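Local coordinates for protein multicopper oxidase (Arthrobacter sp. FB24, PDB 3GDC) that probably oxidises phenolic or similar substrates at copper centres and passes the electrons to oxygen, as laccase-type multicopper oxidases do, at residues P217-I223 and D244-Q250; F227-T233 and R253-L258; G177-Y183 and L213-P217; P189-M193 and E277-F283. All blocks are in the same frame, centred on the assembly; numbering follows the deposited sequence.

Contact 1: residues P217-I223 and D244-Q250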
# COMPACT_ATOMS: atom_id res chain seq x y z
N PRO A 217 5.13 -6.35 -6.43
CA PRO A 217 4.20 -5.21 -6.44
C PRO A 217 4.45 -4.12 -5.40
O PRO A 217 4.02 -2.98 -5.59
CB PRO A 217 2.83 -5.87 -6.21
CG PRO A 217 3.13 -7.13 -5.47
CD PRO A 217 4.48 -7.59 -5.94
N ILE A 218 5.13 -4.44 -4.29
CA ILE A 218 5.32 -3.44 -3.24
C ILE A 218 6.66 -3.61 -2.53
O ILE A 218 7.17 -4.73 -2.37
CB ILE A 218 4.12 -3.40 -2.24
CG1 ILE A 218 4.14 -2.13 -1.37
CG2 ILE A 218 4.07 -4.67 -1.38
CD1 ILE A 218 2.76 -1.66 -0.90
N ASN A 219 7.23 -2.48 -2.13
CA ASN A 219 8.46 -2.47 -1.36
C ASN A 219 8.17 -1.77 -0.04
O ASN A 219 7.14 -1.11 0.10
CB ASN A 219 9.60 -1.78 -2.13
CG ASN A 219 10.97 -2.34 -1.78
OD1 ASN A 219 11.19 -2.91 -0.70
ND2 ASN A 219 11.92 -2.19 -2.72
N SER A 220 9.04 -1.95 0.95
CA SER A 220 8.89 -1.22 2.19
C SER A 220 10.24 -0.81 2.76
O SER A 220 11.29 -1.16 2.22
CB SER A 220 8.06 -2.02 3.21
OG SER A 220 8.72 -3.21 3.59
N PHE A 221 10.18 -0.05 3.85
CA PHE A 221 11.35 0.55 4.48
C PHE A 221 11.09 0.64 5.96
O PHE A 221 10.09 1.24 6.37
CB PHE A 221 11.59 1.97 3.92
CG PHE A 221 12.75 2.70 4.55
CD1 PHE A 221 13.97 2.80 3.87
CD2 PHE A 221 12.62 3.31 5.80
CE1 PHE A 221 15.05 3.48 4.45
CE2 PHE A 221 13.71 3.99 6.38
CZ PHE A 221 14.91 4.07 5.70
N HIS A 222 11.99 0.09 6.76
CA HIS A 222 11.87 0.16 8.21
C HIS A 222 13.22 0.49 8.82
O HIS A 222 14.23 -0.02 8.37
CB HIS A 222 11.37 -1.18 8.78
CG HIS A 222 11.43 -1.26 10.27
ND1 HIS A 222 10.74 -0.40 11.09
CD2 HIS A 222 12.10 -2.10 11.10
CE1 HIS A 222 10.98 -0.69 12.36
NE2 HIS A 222 11.81 -1.73 12.39
N ILE A 223 13.22 1.35 9.84
CA ILE A 223 14.43 1.68 10.58
C ILE A 223 14.29 1.24 12.05
O ILE A 223 13.30 1.56 12.70
CB ILE A 223 14.76 3.19 10.48
CG1 ILE A 223 15.95 3.57 11.36
CG2 ILE A 223 13.54 4.06 10.84
CD1 ILE A 223 17.25 3.14 10.82
N ASP A 244 7.72 4.20 11.77
CA ASP A 244 9.02 3.55 11.56
C ASP A 244 9.05 2.63 10.35
O ASP A 244 10.10 2.08 10.04
CB ASP A 244 9.46 2.80 12.82
CG ASP A 244 8.45 1.74 13.27
OD1 ASP A 244 7.65 1.28 12.44
OD2 ASP A 244 8.46 1.38 14.46
N THR A 245 7.90 2.46 9.69
CA THR A 245 7.77 1.57 8.54
C THR A 245 6.86 2.22 7.50
O THR A 245 5.77 2.68 7.84
CB THR A 245 7.15 0.21 8.94
OG1 THR A 245 7.94 -0.40 9.97
CG2 THR A 245 7.08 -0.74 7.75
N ILE A 246 7.31 2.28 6.25
CA ILE A 246 6.46 2.77 5.17
C ILE A 246 6.52 1.87 3.95
O ILE A 246 7.51 1.16 3.74
CB ILE A 246 6.78 4.24 4.76
CG1 ILE A 246 8.26 4.43 4.41
CG2 ILE A 246 6.33 5.21 5.81
CD1 ILE A 246 8.47 4.50 2.92
N SER A 247 5.48 1.92 3.12
CA SER A 247 5.44 1.11 1.91
C SER A 247 5.32 1.98 0.66
O SER A 247 4.79 3.11 0.72
CB SER A 247 4.27 0.12 1.97
OG SER A 247 3.03 0.81 1.97
N GLN A 248 5.83 1.45 -0.45
CA GLN A 248 5.78 2.12 -1.75
C GLN A 248 5.62 1.08 -2.85
O GLN A 248 6.37 0.11 -2.90
CB GLN A 248 7.10 2.88 -1.98
CG GLN A 248 7.37 4.02 -1.00
CD GLN A 248 8.72 4.70 -1.26
OE1 GLN A 248 9.56 4.16 -1.96
NE2 GLN A 248 8.90 5.89 -0.69
N VAL A 249 4.67 1.28 -3.76
CA VAL A 249 4.65 0.48 -4.98
C VAL A 249 5.66 1.12 -5.94
O VAL A 249 6.20 2.18 -5.66
CB VAL A 249 3.25 0.45 -5.62
CG1 VAL A 249 2.22 -0.11 -4.63
CG2 VAL A 249 2.83 1.86 -6.14
N GLN A 250 5.90 0.48 -7.08
CA GLN A 250 6.84 1.04 -8.05
C GLN A 250 6.33 2.39 -8.54
O GLN A 250 5.14 2.52 -8.88
CB GLN A 250 7.04 0.09 -9.23
CG GLN A 250 8.21 0.50 -10.11
CD GLN A 250 8.23 -0.21 -11.44
OE1 GLN A 250 7.25 -0.18 -12.19
NE2 GLN A 250 9.35 -0.85 -11.75
O HOH W 1 4.42 -1.83 -8.23

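Contact 2: residues F227-T233 and R253-L258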
# COMPACT_ATOMS: atom_id res chain seq x y z
N PHE A 227 11.96 6.70 14.55
CA PHE A 227 10.73 7.08 13.89
C PHE A 227 11.02 8.27 13.00
O PHE A 227 11.95 9.04 13.28
CB PHE A 227 9.65 7.44 14.92
CG PHE A 227 8.91 6.26 15.44
CD1 PHE A 227 9.53 5.35 16.29
CD2 PHE A 227 7.58 6.04 15.07
CE1 PHE A 227 8.85 4.23 16.76
CE2 PHE A 227 6.89 4.92 15.54
CZ PHE A 227 7.53 4.03 16.38
N PHE A 228 10.29 8.38 11.90
CA PHE A 228 10.50 9.48 10.96
C PHE A 228 9.17 10.10 10.56
O PHE A 228 8.14 9.43 10.61
CB PHE A 228 11.27 9.00 9.72
CG PHE A 228 10.70 7.76 9.08
CD1 PHE A 228 9.66 7.86 8.15
CD2 PHE A 228 11.22 6.50 9.38
CE1 PHE A 228 9.12 6.72 7.55
CE2 PHE A 228 10.70 5.36 8.78
CZ PHE A 228 9.65 5.48 7.86
N HIS A 229 9.21 11.37 10.16
CA HIS A 229 8.07 11.98 9.49
C HIS A 229 8.17 11.67 8.01
O HIS A 229 9.26 11.72 7.44
CB HIS A 229 8.03 13.49 9.71
CG HIS A 229 7.52 13.88 11.06
ND1 HIS A 229 8.34 14.18 12.12
CD2 HIS A 229 6.25 13.96 11.54
CE1 HIS A 229 7.61 14.46 13.19
NE2 HIS A 229 6.33 14.33 12.86
N TYR A 230 7.06 11.30 7.41
CA TYR A 230 7.06 10.93 6.00
C TYR A 230 6.23 11.89 5.16
O TYR A 230 5.10 12.22 5.52
CB TYR A 230 6.58 9.49 5.82
CG TYR A 230 6.64 9.01 4.39
CD1 TYR A 230 7.86 8.84 3.74
CD2 TYR A 230 5.47 8.73 3.69
CE1 TYR A 230 7.92 8.40 2.42
CE2 TYR A 230 5.52 8.29 2.37
CZ TYR A 230 6.74 8.12 1.75
OH TYR A 230 6.78 7.70 0.44
N TYR A 231 6.81 12.31 4.04
CA TYR A 231 6.17 13.24 3.12
C TYR A 231 6.05 12.58 1.76
O TYR A 231 7.02 12.57 1.01
CB TYR A 231 7.00 14.52 2.95
CG TYR A 231 7.32 15.28 4.21
CD1 TYR A 231 6.67 16.48 4.49
CD2 TYR A 231 8.29 14.83 5.10
CE1 TYR A 231 6.96 17.18 5.63
CE2 TYR A 231 8.59 15.54 6.26
CZ TYR A 231 7.92 16.71 6.51
OH TYR A 231 8.21 17.43 7.64
N PRO A 232 4.87 12.00 1.45
CA PRO A 232 4.66 11.27 0.20
C PRO A 232 4.95 12.16 -1.01
O PRO A 232 4.42 13.27 -1.08
CB PRO A 232 3.18 10.89 0.23
CG PRO A 232 2.72 11.11 1.60
CD PRO A 232 3.68 11.99 2.32
N THR A 233 5.79 11.67 -1.92
CA THR A 233 6.22 12.39 -3.13
C THR A 233 6.99 13.70 -2.83
O THR A 233 7.39 14.41 -3.76
CB THR A 233 5.03 12.63 -4.12
OG1 THR A 233 4.12 11.51 -4.07
CG2 THR A 233 5.54 12.79 -5.57
N ARG A 253 7.39 7.34 -4.08
CA ARG A 253 8.62 7.89 -3.51
C ARG A 253 8.21 8.96 -2.52
O ARG A 253 7.05 9.38 -2.50
CB ARG A 253 9.57 8.42 -4.59
CG ARG A 253 9.13 9.71 -5.31
CD ARG A 253 8.07 9.42 -6.36
NE ARG A 253 7.75 10.61 -7.15
CZ ARG A 253 6.80 10.66 -8.09
NH1 ARG A 253 6.07 9.59 -8.38
NH2 ARG A 253 6.59 11.80 -8.74
N GLY A 254 9.14 9.38 -1.67
CA GLY A 254 8.82 10.38 -0.66
C GLY A 254 10.04 10.81 0.12
O GLY A 254 11.15 10.33 -0.13
N ILE A 255 9.83 11.71 1.07
CA ILE A 255 10.89 12.18 1.93
C ILE A 255 10.67 11.65 3.34
O ILE A 255 9.54 11.71 3.85
CB ILE A 255 10.97 13.72 1.97
CG1 ILE A 255 11.23 14.25 0.55
CG2 ILE A 255 12.05 14.17 2.95
CD1 ILE A 255 11.17 15.78 0.42
N LEU A 256 11.73 11.13 3.95
CA LEU A 256 11.72 10.78 5.37
C LEU A 256 12.60 11.77 6.11
O LEU A 256 13.70 12.10 5.64
CB LEU A 256 12.25 9.37 5.64
CG LEU A 256 12.31 8.18 4.68
CD1 LEU A 256 12.21 6.89 5.47
CD2 LEU A 256 11.30 8.18 3.54
N GLU A 257 12.13 12.23 7.26
CA GLU A 257 12.92 13.13 8.11
C GLU A 257 13.02 12.58 9.52
O GLU A 257 11.99 12.21 10.12
CB GLU A 257 12.31 14.53 8.14
CG GLU A 257 12.30 15.24 6.80
CD GLU A 257 12.01 16.73 6.92
OE1 GLU A 257 11.77 17.21 8.05
OE2 GLU A 257 12.03 17.43 5.87
N LEU A 258 14.23 12.50 10.04
CA LEU A 258 14.41 12.11 11.43
C LEU A 258 15.67 12.66 12.09
O LEU A 258 16.58 13.14 11.42
CB LEU A 258 14.36 10.58 11.56
CG LEU A 258 15.52 9.73 11.04
CD1 LEU A 258 15.33 8.33 11.60
CD2 LEU A 258 15.54 9.68 9.52
O HOH W 2 11.23 14.08 12.13
O HOH W 3 4.67 7.78 -1.04
O HOH W 4 10.18 16.47 10.27
O HOH W 5 4.56 8.62 -3.81

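Contact 3: residues G177-Y183 and L213-P217. With CA (calcium ion), chain H.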
# COMPACT_ATOMS: atom_id res chain seq x y z
N GLY A 177 12.77 -14.97 -16.25
CA GLY A 177 11.50 -15.17 -15.57
C GLY A 177 10.96 -13.86 -15.05
O GLY A 177 11.40 -12.77 -15.48
N ASP A 178 10.00 -13.95 -14.13
CA ASP A 178 9.28 -12.78 -13.63
C ASP A 178 9.61 -12.51 -12.17
O ASP A 178 8.80 -11.93 -11.44
CB ASP A 178 7.77 -13.00 -13.81
CG ASP A 178 7.19 -14.04 -12.84
OD1 ASP A 178 7.93 -14.97 -12.42
OD2 ASP A 178 5.99 -13.93 -12.49
N ASP A 179 10.80 -12.94 -11.75
CA ASP A 179 11.21 -12.84 -10.35
C ASP A 179 12.59 -12.23 -10.18
O ASP A 179 13.45 -12.33 -11.05
CB ASP A 179 11.14 -14.22 -9.66
CG ASP A 179 12.01 -15.29 -10.34
OD1 ASP A 179 12.55 -15.08 -11.45
OD2 ASP A 179 12.14 -16.38 -9.74
N ASN A 180 12.78 -11.58 -9.04
CA ASN A 180 14.08 -11.02 -8.67
C ASN A 180 14.88 -12.01 -7.85
O ASN A 180 14.32 -12.78 -7.08
CB ASN A 180 13.89 -9.75 -7.87
CG ASN A 180 13.28 -8.63 -8.70
OD1 ASN A 180 12.23 -8.08 -8.35
ND2 ASN A 180 13.92 -8.32 -9.81
N GLU A 181 16.20 -11.96 -8.01
CA GLU A 181 17.12 -12.83 -7.26
C GLU A 181 17.86 -12.05 -6.17
O GLU A 181 18.25 -12.62 -5.13
CB GLU A 181 18.12 -13.49 -8.22
CG GLU A 181 17.54 -14.66 -9.01
CD GLU A 181 16.42 -14.27 -9.97
OE1 GLU A 181 16.69 -13.47 -10.89
OE2 GLU A 181 15.28 -14.77 -9.82
N PHE A 182 18.05 -10.75 -6.40
CA PHE A 182 18.65 -9.87 -5.40
C PHE A 182 17.92 -8.53 -5.30
O PHE A 182 17.17 -8.14 -6.21
CB PHE A 182 20.13 -9.61 -5.71
CG PHE A 182 20.96 -10.86 -5.75
CD1 PHE A 182 21.44 -11.43 -4.57
CD2 PHE A 182 21.22 -11.49 -6.96
CE1 PHE A 182 22.20 -12.61 -4.60
CE2 PHE A 182 21.98 -12.68 -7.00
CZ PHE A 182 22.46 -13.23 -5.82
N TYR A 183 18.16 -7.83 -4.20
CA TYR A 183 17.54 -6.53 -3.91
C TYR A 183 18.59 -5.60 -3.36
O TYR A 183 19.57 -6.05 -2.77
CB TYR A 183 16.39 -6.69 -2.91
CG TYR A 183 15.29 -7.60 -3.40
CD1 TYR A 183 14.15 -7.08 -4.01
CD2 TYR A 183 15.39 -9.00 -3.26
CE1 TYR A 183 13.13 -7.92 -4.47
CE2 TYR A 183 14.38 -9.84 -3.73
CZ TYR A 183 13.25 -9.29 -4.33
OH TYR A 183 12.24 -10.12 -4.77
N LEU A 213 11.53 -0.88 -7.80
CA LEU A 213 11.49 -2.33 -7.86
C LEU A 213 10.49 -2.86 -8.88
O LEU A 213 9.30 -2.55 -8.84
CB LEU A 213 11.21 -2.91 -6.46
CG LEU A 213 11.06 -4.43 -6.35
CD1 LEU A 213 12.37 -5.13 -6.74
CD2 LEU A 213 10.68 -4.74 -4.91
N GLU A 214 10.99 -3.65 -9.82
CA GLU A 214 10.15 -4.27 -10.83
C GLU A 214 9.73 -5.67 -10.35
O GLU A 214 10.36 -6.25 -9.45
CB GLU A 214 10.91 -4.34 -12.17
CG GLU A 214 10.10 -4.87 -13.35
CD GLU A 214 8.80 -4.10 -13.54
OE1 GLU A 214 8.85 -3.01 -14.15
OE2 GLU A 214 7.74 -4.57 -13.04
N TYR A 215 8.63 -6.17 -10.94
CA TYR A 215 8.12 -7.55 -10.73
C TYR A 215 7.33 -7.71 -9.42
O TYR A 215 6.15 -8.10 -9.45
CB TYR A 215 9.23 -8.61 -10.89
CG TYR A 215 9.99 -8.51 -12.21
CD1 TYR A 215 9.36 -8.81 -13.42
CD2 TYR A 215 11.33 -8.11 -12.24
CE1 TYR A 215 10.04 -8.70 -14.63
CE2 TYR A 215 12.02 -8.00 -13.45
CZ TYR A 215 11.37 -8.30 -14.63
OH TYR A 215 12.05 -8.20 -15.83
N ASP A 216 7.96 -7.41 -8.29
CA ASP A 216 7.28 -7.42 -6.99
C ASP A 216 6.39 -6.18 -6.85
O ASP A 216 6.85 -5.07 -7.12
CB ASP A 216 8.30 -7.47 -5.86
CG ASP A 216 9.11 -8.76 -5.86
OD1 ASP A 216 8.54 -9.83 -5.55
OD2 ASP A 216 10.33 -8.69 -6.14
N PRO A 217 5.13 -6.35 -6.43
CA PRO A 217 4.20 -5.21 -6.44
C PRO A 217 4.45 -4.12 -5.40
O PRO A 217 4.02 -2.98 -5.59
CB PRO A 217 2.83 -5.87 -6.21
CG PRO A 217 3.13 -7.13 -5.47
CD PRO A 217 4.48 -7.59 -5.94
CA CA H . 14.59 -14.16 -12.17
O HOH W 6 10.48 -11.47 -7.39

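Contact 4: residues P189-M193 and E277-F283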
# COMPACT_ATOMS: atom_id res chain seq x y z
N PRO A 189 23.54 -5.18 -3.27
CA PRO A 189 23.02 -5.97 -2.16
C PRO A 189 23.97 -5.95 -0.96
O PRO A 189 25.19 -6.16 -1.13
CB PRO A 189 22.94 -7.37 -2.75
CG PRO A 189 22.63 -7.12 -4.18
CD PRO A 189 23.45 -5.93 -4.54
N PHE A 190 23.42 -5.66 0.21
CA PHE A 190 24.14 -5.67 1.50
C PHE A 190 25.30 -4.67 1.67
O PHE A 190 26.04 -4.74 2.67
CB PHE A 190 24.67 -7.07 1.84
CG PHE A 190 23.63 -8.15 1.84
CD1 PHE A 190 22.64 -8.18 2.82
CD2 PHE A 190 23.68 -9.18 0.91
CE1 PHE A 190 21.68 -9.21 2.83
CE2 PHE A 190 22.73 -10.21 0.92
CZ PHE A 190 21.74 -10.22 1.88
N HIS A 191 25.46 -3.72 0.75
CA HIS A 191 26.55 -2.75 0.86
C HIS A 191 26.57 -2.02 2.20
O HIS A 191 27.64 -1.84 2.81
CB HIS A 191 26.52 -1.75 -0.31
CG HIS A 191 27.48 -0.61 -0.15
ND1 HIS A 191 28.80 -0.69 -0.53
CD2 HIS A 191 27.30 0.65 0.33
CE1 HIS A 191 29.40 0.47 -0.28
NE2 HIS A 191 28.51 1.29 0.24
N PHE A 192 25.39 -1.59 2.67
CA PHE A 192 25.32 -0.79 3.90
C PHE A 192 25.37 -1.64 5.18
O PHE A 192 25.33 -1.11 6.29
CB PHE A 192 24.11 0.16 3.87
CG PHE A 192 24.17 1.18 2.76
CD1 PHE A 192 25.07 2.25 2.83
CD2 PHE A 192 23.37 1.04 1.62
CE1 PHE A 192 25.16 3.20 1.80
CE2 PHE A 192 23.45 1.99 0.58
CZ PHE A 192 24.35 3.07 0.67
N MET A 193 25.49 -2.95 5.01
CA MET A 193 25.86 -3.83 6.13
C MET A 193 27.35 -3.66 6.41
O MET A 193 27.77 -3.57 7.57
CB MET A 193 25.57 -5.30 5.82
CG MET A 193 24.09 -5.66 5.63
SD MET A 193 23.13 -5.51 7.14
CE MET A 193 23.73 -6.94 8.07
N GLU A 277 16.63 -10.37 3.20
CA GLU A 277 17.58 -11.48 3.23
C GLU A 277 18.28 -11.69 1.90
O GLU A 277 19.26 -12.44 1.81
CB GLU A 277 16.88 -12.75 3.74
CG GLU A 277 16.44 -12.62 5.20
CD GLU A 277 16.34 -13.96 5.93
OE1 GLU A 277 16.74 -14.01 7.12
OE2 GLU A 277 15.85 -14.94 5.32
N LEU A 278 17.81 -10.98 0.87
CA LEU A 278 18.42 -11.03 -0.46
C LEU A 278 19.06 -9.69 -0.88
O LEU A 278 19.32 -9.46 -2.05
CB LEU A 278 17.43 -11.55 -1.49
CG LEU A 278 17.01 -13.02 -1.34
CD1 LEU A 278 15.89 -13.38 -2.31
CD2 LEU A 278 18.22 -13.92 -1.52
N GLY A 279 19.32 -8.82 0.10
CA GLY A 279 20.23 -7.70 -0.10
C GLY A 279 19.75 -6.33 0.35
O GLY A 279 20.55 -5.42 0.50
N TRP A 280 18.44 -6.19 0.57
CA TRP A 280 17.88 -4.90 0.98
C TRP A 280 17.91 -4.80 2.52
O TRP A 280 16.89 -4.85 3.21
CB TRP A 280 16.51 -4.69 0.30
CG TRP A 280 15.68 -3.44 0.64
CD1 TRP A 280 14.39 -3.21 0.20
CD2 TRP A 280 16.02 -2.32 1.47
NE1 TRP A 280 13.92 -2.03 0.71
CE2 TRP A 280 14.89 -1.46 1.49
CE3 TRP A 280 17.16 -1.95 2.21
CZ2 TRP A 280 14.87 -0.26 2.21
CZ3 TRP A 280 17.14 -0.76 2.92
CH2 TRP A 280 16.00 0.07 2.93
N MET A 281 19.13 -4.70 3.05
CA MET A 281 19.37 -4.44 4.47
C MET A 281 20.70 -3.73 4.67
O MET A 281 21.65 -3.94 3.92
CB MET A 281 19.28 -5.73 5.31
CG MET A 281 20.33 -6.77 5.02
SD MET A 281 20.25 -8.22 6.13
CE MET A 281 20.00 -7.47 7.70
N GLY A 282 20.75 -2.88 5.68
CA GLY A 282 21.98 -2.18 6.06
C GLY A 282 21.89 -1.65 7.48
O GLY A 282 20.96 -1.98 8.22
N PHE A 283 22.87 -0.83 7.85
CA PHE A 283 22.88 -0.15 9.14
C PHE A 283 23.10 1.34 8.97
O PHE A 283 23.82 1.77 8.06
CB PHE A 283 24.05 -0.63 10.00
CG PHE A 283 23.95 -2.06 10.43
CD1 PHE A 283 23.08 -2.42 11.46
CD2 PHE A 283 24.74 -3.03 9.84
CE1 PHE A 283 22.99 -3.75 11.88
CE2 PHE A 283 24.66 -4.36 10.25
CZ PHE A 283 23.78 -4.72 11.27
O HOH W 7 22.74 -2.34 1.83

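Contact 1: residues P217-I223 and D244-Q250
His222 lies against Asp244 and Thr245 where strands 218-223 and 245-249 run antiparallel at one border of a five-stranded sheet, part of a cupredoxin-like beta sandwich. NE2 of His222 binds a copper ion that His91 of the second subunit also binds. The other ring nitrogen, ND1, donates to Asp244 O at 2.8 Å. It comes from above the carbonyl plane, 60° out of it. Ile223 N donates to the same oxygen at 3.2 Å, nearly along the C=O axis, so one backbone carbonyl holds both the ring and the next peptide. With CG anti to the backbone N (chi1 171°), the imidazole is carried alongside Asp244. The carboxylate stands almost perpendicular to the ring, at 87°, with Asp244 CG 3.6 Å from His222 CE1. Thr245 OG1 in turn donates to Asp244 OD1 at 3.0 Å, from above the carboxylate plane. The same carboxylate forms a salt bridge with Arg253 of the second subunit. Further along, paired backbone bonds join Phe221 to Ile246 and Asn219 to Gln248. Their side chains face the other sheet of the sandwich. There Phe221 CB meets Ile246 CD1 at 4.1 Å, and the amide of Gln248 is bonded to Tyr230. Ser220 and Ser247 share the face of His222; Ser220 OG is bonded to His271 N. On this face Ile218 CD1 packs on Ser247 CB at 3.7 Å. At the Pro217 end, a water donates to Pro217 O at 2.9 Å and accepts from Gln250 N at 3.0 Å.

Contact 2: residues F227-T233 and R253-L258
Tyr231 and Glu257 meet diagonally on one face of two antiparallel strands, 228-232 and 253-258, in the six-stranded sheet of a cupredoxin-like sandwich; Tyr231 itself is set opposite Ile255. The Glu257 chain is extended beyond CG and crosses the phenol, its CD 3.7 Å from Tyr231 CE2 and the carboxylate plane turned 45° from the ring. A water donates to Glu257 OE1 at 2.8 Å and reaches the phenol oxygen weakly. Glu257 OE2 forms a salt bridge with Arg206. At the other end of the pair Thr233 N donates to Arg253 O at 2.7 Å. The Thr233 methyl CG2 sits over one face of the Arg253 guanidinium, off centre, 3.5 Å from NH2. The bend at chi2 of Arg253 (-78°) brings that flat group under the methyl. Arg253 also forms a salt bridge with Asp244 of the third subunit, and Thr233 OG1 is bonded to Thr243 OG1 of that subunit. On the face opposite Tyr231 and Glu257, Leu256 fits between two rings. Its CD1 lies 3.6 Å from the centroid of the Phe228 ring, nearly on the normal, a CH-pi contact. Its CD2 meets the edge of Tyr230, 3.5 Å from CD1 of that ring. An alanine at Phe228 would keep CB beside Leu258 but would probably leave the Leu256 methyl without its aromatic face and open a gap toward Ile223. At the Thr233 end of the pair, a water lies 2.9 Å from Thr233 OG1 and accepts from Arg253 N at 3.1 Å.

Contact 3: residues G177-Y183 and L213-P217
Tyr183 reaches over to Asp216, and the two side chains cross at about a right angle. Tyr183 CG lies anti to the carbonyl carbon (chi1 -60°), which carries the phenol to the carboxylate. Tyr183 OH donates to Asp216 OD2 at 2.8 Å. The hydroxyl arrives on the syn side of the carboxylate, 33° out of its plane, while OD2 lies near the plane of the phenol at its edge. Ring and carboxylate planes are 40° apart. Leu213 comes obliquely to the same ring, its CD1 3.7 Å from Tyr183 CE1. The phenol is further fixed by a stack with Phe275 of helix 273-276. Asn180 lies against Tyr215 and Asp216. Its side chain crosses that of Tyr215 at about a right angle and meets the ring at its edge. Residues 177-181 are part of a calcium-binding loop that leads into strand 182-185 of the cupredoxin-like domain. Asp179 holds the calcium ion through its backbone O and its OD1, and OD1 is 2.4 Å from the metal. Glu181 binds it with both carboxylate oxygens, and Asn173, Asp175 and Gly176 complete the site. Glu181 and Phe182 both face Tyr172, a classic beta bulge. Tyr215 CB lies 3.4 Å from Asp178 O, while Glu214 CG lies over the centre of one face of the Tyr215 ring. Glu214 OE2 accepts from Tyr215 N at 2.8 Å, and its OE1 is bonded to Thr273 OG1 of the third subunit. A water accepts from Asn180 N at 2.8 Å and lies 3.1 Å from Asp216 OD2.

Contact 4: residues P189-M193 and E277-F283
The N-terminal end of the short helix 191-194 docks on the turn that enters strand 281-287, with Phe190, the N-cap residue, lying flat on Gly279. Gly279 CA sits 3.5 Å from the centroid of the Phe190 ring, nearly on its normal, in a CH-pi contact. Phe190 N donates to Gly279 O at 2.9 Å, in the carbonyl plane and on a lone pair. The ring edge meets Met281, whose CG is 3.5 Å from Phe190 CD1 and whose sulfur makes an edge-on Met-aromatic contact. An alanine in place of Phe190 would probably leave Gly279 without its aromatic cover and Met281 CG without the ring edge it meets. The start of the helix packs on the first residues of a strand in the five-stranded sheet of the cupredoxin-like sandwich. Phe283 N of this strand donates to Phe192 O at 2.9 Å, 56° above the carbonyl plane. The Met193 chain, bent at chi2 (-68°) and chi3, curls back over the strand, its SD 3.7 Å from Met281 CG. Its CE reaches Phe283 CE2 at 3.5 Å, and its sulfur approaches that ring obliquely. A water accepts from Phe192 N and donates to Met281 O at 2.8 Å.

Contacts 1 and 2 are strand pairs in the two sheets of one sandwich, their centres 11 Å apart. They meet in its interior, where Phe221 CE2 is 3.4 Å from Leu256 CD1. Contact 3 runs into contact 1 at Pro217, which both share. Contact 4 joins contact 3 through the peptide pair Tyr183 N and Leu278 O, 2.9 Å apart. Trp280 of residues 277-283 also packs on Phe221. Copper is bound within contact 1, by His222, while the side chain of Met281 in contact 4 lies about 7 Å from a copper ion. The calcium belongs to contact 3, about 14 Å from the side chain of Pro217.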